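Local coordinates for protein xyloglucan-specific endo-beta-1,4-glucanase BoGH9A (PDB 6DHT) that hydrolyses internal beta-1,4-glucosidic linkages in the xyloglucan backbone, releasing xyloglucan oligosaccharides as a family 9 glycoside hydrolase, at residues L440-M452 with Y463-L475. Sequence-based numbering, arbitrary orientation.
Sequences LAEKCMNQGVSLM and YLTNAYRNMDYIL
Asn470 reaches across to helix 439-458 with its amide nitrogen, a short group whose two N-H bonds can serve a side-chain and a backbone oxygen together. The bond from ND2 to Gln447 OE1 is short and nearly straight (171°), the oxygen lying in the Asn470 amide plane; that from ND2 to Cys444 O (3.1 Å) is more bent but arrives on a lone pair of a carbonyl already bonded to Gly448 N. Gln447, its CG anti to the backbone N, brings OE1 to this spot, the two amide planes 38° apart. A leucine in place of Asn470 would probably leave Gln447 OE1 without this donor and Cys444 O with just its helix bond from Gly448 N. Where the helices come close, small residues suit: Ala467 CB rests 3.6 Å from Gly448 O. Apolar side chains pack toward each end of the pair. Met445, flexible enough to bend at chi2 and chi3, curls CE back to Ile474 CD1, a tight 3.5 Å, while Cys444 SG lies obliquely to the Tyr473 ring. Leu451 sets CB against Ala467 CB (4.1 Å). This antiparallel hairpin of the (alpha/alpha)6-barrel catalytic domain, its segment axes approaching to 8.0 Å, packs between helices 395-416 and 551-567.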
loop_
_atom_site.group_PDB
_atom_site.type_symbol
_atom_site.label_atom_id
_atom_site.label_comp_id
_atom_site.label_asym_id
_atom_site.label_seq_id
_atom_site.Cartn_x
_atom_site.Cartn_y
_atom_site.Cartn_z
ATOM N N LEU A 440 3.023 -9.688 -1.239
ATOM C CA LEU A 440 3.755 -9.064 -0.134
ATOM C C LEU A 440 2.988 -7.865 0.385
ATOM O O LEU A 440 3.021 -7.596 1.584
ATOM C CB LEU A 440 5.157 -8.654 -0.534
ATOM C CG LEU A 440 6.065 -9.837 -0.905
ATOM C CD1 LEU A 440 7.435 -9.286 -1.267
ATOM C CD2 LEU A 440 6.207 -10.870 0.189
ATOM N N ALA A 441 2.291 -7.167 -0.507
ATOM C CA ALA A 441 1.439 -6.054 -0.080
ATOM C C ALA A 441 0.061 -6.565 0.322
ATOM O O ALA A 441 -0.439 -6.240 1.416
ATOM C CB ALA A 441 1.306 -5.032 -1.179
ATOM N N GLU A 442 -0.584 -7.304 -0.575
ATOM C CA GLU A 442 -1.989 -7.695 -0.413
ATOM C C GLU A 442 -2.236 -8.561 0.786
ATOM O O GLU A 442 -3.297 -8.461 1.418
ATOM C CB GLU A 442 -2.505 -8.464 -1.628
ATOM C CG GLU A 442 -4.047 -8.601 -1.646
ATOM C CD GLU A 442 -4.620 -9.409 -2.831
ATOM O OE1 GLU A 442 -4.317 -9.104 -4.000
ATOM O OE2 GLU A 442 -5.409 -10.350 -2.590
ATOM N N LYS A 443 -1.291 -9.442 1.090
ATOM C CA LYS A 443 -1.440 -10.310 2.229
ATOM C C LYS A 443 -0.479 -9.956 3.341
ATOM O O LYS A 443 -0.907 -9.678 4.451
ATOM C CB LYS A 443 -1.340 -11.775 1.854
ATOM C CG LYS A 443 -1.772 -12.667 2.988
ATOM C CD LYS A 443 -2.117 -14.042 2.536
ATOM C CE LYS A 443 -2.787 -14.787 3.665
ATOM N NZ LYS A 443 -2.975 -16.214 3.330
ATOM N N CYS A 444 0.826 -9.953 3.106
ATOM C CA CYS A 444 1.745 -9.741 4.225
ATOM C C CYS A 444 1.567 -8.359 4.888
ATOM O O CYS A 444 1.346 -8.252 6.089
ATOM C CB CYS A 444 3.186 -9.968 3.772
ATOM S SG CYS A 444 4.389 -9.973 5.096
ATOM N N MET A 445 1.668 -7.301 4.086
ATOM C CA MET A 445 1.515 -5.963 4.652
ATOM C C MET A 445 0.104 -5.746 5.198
ATOM O O MET A 445 -0.058 -5.239 6.304
ATOM C CB MET A 445 1.800 -4.861 3.626
ATOM C CG MET A 445 3.233 -4.637 3.264
ATOM S SD MET A 445 4.281 -4.063 4.568
ATOM C CE MET A 445 4.935 -5.625 5.183
ATOM N N ASN A 446 -0.919 -6.108 4.431
ATOM C CA ASN A 446 -2.274 -5.745 4.866
ATOM C C ASN A 446 -2.755 -6.623 6.018
ATOM O O ASN A 446 -3.597 -6.204 6.817
ATOM C CB ASN A 446 -3.245 -5.683 3.685
ATOM C CG ASN A 446 -3.009 -4.472 2.857
ATOM O OD1 ASN A 446 -2.325 -3.547 3.293
ATOM N ND2 ASN A 446 -3.495 -4.484 1.631
ATOM N N GLN A 447 -2.205 -7.815 6.143
ATOM C CA GLN A 447 -2.397 -8.593 7.374
ATOM C C GLN A 447 -1.765 -7.862 8.560
ATOM O O GLN A 447 -2.378 -7.721 9.624
ATOM C CB GLN A 447 -1.764 -9.975 7.205
ATOM C CG GLN A 447 -1.950 -10.943 8.311
ATOM C CD GLN A 447 -1.299 -12.251 7.942
ATOM O OE1 GLN A 447 -0.126 -12.465 8.224
ATOM N NE2 GLN A 447 -2.021 -13.085 7.219
ATOM N N GLY A 448 -0.548 -7.359 8.360
ATOM C CA GLY A 448 0.107 -6.511 9.341
ATOM C C GLY A 448 -0.702 -5.293 9.739
ATOM O O GLY A 448 -0.816 -4.988 10.919
ATOM N N VAL A 449 -1.243 -4.582 8.756
ATOM C CA VAL A 449 -2.077 -3.404 9.018
ATOM C C VAL A 449 -3.275 -3.815 9.887
ATOM O O VAL A 449 -3.631 -3.113 10.844
ATOM C CB VAL A 449 -2.554 -2.757 7.703
ATOM C CG1 VAL A 449 -3.572 -1.646 7.972
ATOM C CG2 VAL A 449 -1.399 -2.174 6.924
ATOM N N SER A 450 -3.917 -4.920 9.530
ATOM C CA SER A 450 -5.065 -5.450 10.276
ATOM C C SER A 450 -4.686 -5.754 11.729
ATOM O O SER A 450 -5.424 -5.417 12.683
ATOM C CB SER A 450 -5.642 -6.668 9.580
ATOM O OG SER A 450 -5.997 -6.382 8.254
ATOM N N LEU A 451 -3.522 -6.375 11.930
ATOM C CA LEU A 451 -3.039 -6.665 13.289
ATOM C C LEU A 451 -2.744 -5.406 14.065
ATOM O O LEU A 451 -2.995 -5.336 15.275
ATOM C CB LEU A 451 -1.781 -7.553 13.192
ATOM C CG LEU A 451 -2.073 -8.976 12.733
ATOM C CD1 LEU A 451 -0.793 -9.690 12.340
ATOM C CD2 LEU A 451 -2.809 -9.760 13.837
ATOM N N MET A 452 -2.194 -4.398 13.410
ATOM C CA MET A 452 -1.945 -3.126 14.050
ATOM C C MET A 452 -3.280 -2.504 14.524
ATOM O O MET A 452 -3.393 -1.994 15.646
ATOM C CB MET A 452 -1.167 -2.235 13.057
ATOM C CG MET A 452 -0.763 -0.867 13.552
ATOM S SD MET A 452 -2.095 0.355 13.571
ATOM C CE MET A 452 -2.444 0.469 11.803
ATOM N N TYR A 463 -0.824 -8.584 19.229
ATOM C CA TYR A 463 -1.199 -8.257 17.863
ATOM C C TYR A 463 -0.123 -7.377 17.202
ATOM O O TYR A 463 0.225 -7.579 16.034
ATOM C CB TYR A 463 -2.519 -7.511 17.896
ATOM C CG TYR A 463 -3.717 -8.313 18.376
ATOM C CD1 TYR A 463 -4.029 -9.552 17.852
ATOM C CD2 TYR A 463 -4.558 -7.790 19.343
ATOM C CE1 TYR A 463 -5.132 -10.252 18.275
ATOM C CE2 TYR A 463 -5.667 -8.470 19.759
ATOM C CZ TYR A 463 -5.956 -9.690 19.235
ATOM O OH TYR A 463 -7.067 -10.379 19.665
ATOM N N LEU A 464 0.387 -6.406 17.941
ATOM C CA LEU A 464 1.429 -5.519 17.436
ATOM C C LEU A 464 2.735 -6.281 17.195
ATOM O O LEU A 464 3.417 -6.067 16.194
ATOM C CB LEU A 464 1.625 -4.346 18.382
ATOM C CG LEU A 464 2.610 -3.283 17.926
ATOM C CD1 LEU A 464 2.132 -2.687 16.624
ATOM C CD2 LEU A 464 2.759 -2.223 18.981
ATOM N N THR A 465 3.062 -7.196 18.104
ATOM C CA THR A 465 4.256 -8.004 17.964
ATOM C C THR A 465 4.201 -8.743 16.647
ATOM O O THR A 465 5.218 -8.843 15.926
ATOM C CB THR A 465 4.350 -8.988 19.133
ATOM O OG1 THR A 465 4.589 -8.253 20.324
ATOM C CG2 THR A 465 5.510 -9.946 18.950
ATOM N N ASN A 466 3.037 -9.285 16.308
ATOM C CA ASN A 466 2.877 -10.010 15.070
ATOM C C ASN A 466 2.926 -9.126 13.808
ATOM O O ASN A 466 3.362 -9.563 12.746
ATOM C CB ASN A 466 1.630 -10.905 15.134
ATOM C CG ASN A 466 1.913 -12.205 15.863
ATOM O OD1 ASN A 466 2.460 -13.122 15.263
ATOM N ND2 ASN A 466 1.543 -12.284 17.129
ATOM N N ALA A 467 2.502 -7.868 13.938
ATOM C CA ALA A 467 2.604 -6.926 12.839
ATOM C C ALA A 467 4.071 -6.648 12.525
ATOM O O ALA A 467 4.465 -6.627 11.360
ATOM C CB ALA A 467 1.864 -5.653 13.154
ATOM N N TYR A 468 4.892 -6.468 13.550
ATOM C CA TYR A 468 6.339 -6.286 13.329
ATOM C C TYR A 468 6.971 -7.528 12.700
ATOM O O TYR A 468 7.864 -7.407 11.881
ATOM C CB TYR A 468 7.090 -5.906 14.614
ATOM C CG TYR A 468 6.889 -4.485 15.097
ATOM C CD1 TYR A 468 7.602 -3.419 14.535
ATOM C CD2 TYR A 468 6.081 -4.215 16.184
ATOM C CE1 TYR A 468 7.448 -2.112 15.009
ATOM C CE2 TYR A 468 5.909 -2.906 16.643
ATOM C CZ TYR A 468 6.613 -1.872 16.070
ATOM O OH TYR A 468 6.426 -0.590 16.563
ATOM N N ARG A 469 6.481 -8.711 13.059
ATOM C CA ARG A 469 7.025 -9.941 12.461
ATOM C C ARG A 469 6.818 -9.960 10.949
ATOM O O ARG A 469 7.708 -10.356 10.187
ATOM C CB ARG A 469 6.410 -11.192 13.090
ATOM C CG ARG A 469 6.814 -11.415 14.527
ATOM C CD ARG A 469 6.052 -12.565 15.180
ATOM N NE ARG A 469 6.453 -12.770 16.567
ATOM C CZ ARG A 469 5.736 -13.457 17.456
ATOM N NH1 ARG A 469 4.581 -14.015 17.112
ATOM N NH2 ARG A 469 6.174 -13.597 18.689
ATOM N N ASN A 470 5.639 -9.549 10.493
ATOM C CA ASN A 470 5.362 -9.515 9.066
ATOM C C ASN A 470 6.217 -8.471 8.362
ATOM O O ASN A 470 6.651 -8.688 7.222
ATOM C CB ASN A 470 3.874 -9.237 8.783
ATOM C CG ASN A 470 3.036 -10.487 8.784
ATOM O OD1 ASN A 470 3.479 -11.539 9.220
ATOM N ND2 ASN A 470 1.789 -10.370 8.336
ATOM N N MET A 471 6.455 -7.338 9.019
ATOM C CA MET A 471 7.404 -6.371 8.469
ATOM C C MET A 471 8.829 -6.961 8.347
ATOM O O MET A 471 9.493 -6.759 7.326
ATOM C CB MET A 471 7.397 -5.041 9.255
ATOM C CG MET A 471 8.332 -3.999 8.675
ATOM S SD MET A 471 7.924 -3.535 6.944
ATOM C CE MET A 471 6.610 -2.441 7.337
ATOM N N ASP A 472 9.287 -7.675 9.369
ATOM C CA ASP A 472 10.598 -8.308 9.303
ATOM C C ASP A 472 10.684 -9.220 8.078
ATOM O O ASP A 472 11.745 -9.310 7.436
ATOM C CB ASP A 472 10.837 -9.144 10.550
ATOM C CG ASP A 472 11.283 -8.327 11.758
ATOM O OD1 ASP A 472 11.228 -7.081 11.786
ATOM O OD2 ASP A 472 11.727 -8.962 12.742
ATOM N N TYR A 473 9.599 -9.926 7.781
ATOM C CA TYR A 473 9.565 -10.826 6.631
ATOM C C TYR A 473 9.877 -10.076 5.341
ATOM O O TYR A 473 10.742 -10.508 4.559
ATOM C CB TYR A 473 8.211 -11.566 6.501
ATOM C CG TYR A 473 8.202 -12.623 5.425
ATOM C CD1 TYR A 473 8.041 -12.286 4.099
ATOM C CD2 TYR A 473 8.395 -13.951 5.742
ATOM C CE1 TYR A 473 8.065 -13.234 3.097
ATOM C CE2 TYR A 473 8.410 -14.907 4.751
ATOM C CZ TYR A 473 8.235 -14.545 3.440
ATOM O OH TYR A 473 8.281 -15.510 2.441
ATOM N N ILE A 474 9.193 -8.981 5.039
ATOM C CA ILE A 474 9.493 -8.334 3.775
ATOM C C ILE A 474 10.840 -7.645 3.757
ATOM O O ILE A 474 11.350 -7.386 2.659
ATOM C CB ILE A 474 8.428 -7.357 3.285
ATOM C CG1 ILE A 474 8.417 -6.136 4.161
ATOM C CG2 ILE A 474 7.020 -8.034 3.146
ATOM C CD1 ILE A 474 7.853 -4.954 3.440
ATOM N N LEU A 475 11.406 -7.338 4.925
ATOM C CA LEU A 475 12.692 -6.657 5.002
ATOM C C LEU A 475 13.905 -7.605 5.036
ATOM O O LEU A 475 15.031 -7.153 5.228
ATOM C CB LEU A 475 12.699 -5.658 6.167
ATOM C CG LEU A 475 11.647 -4.556 6.060
ATOM C CD1 LEU A 475 11.697 -3.745 7.334
ATOM C CD2 LEU A 475 11.859 -3.698 4.830
#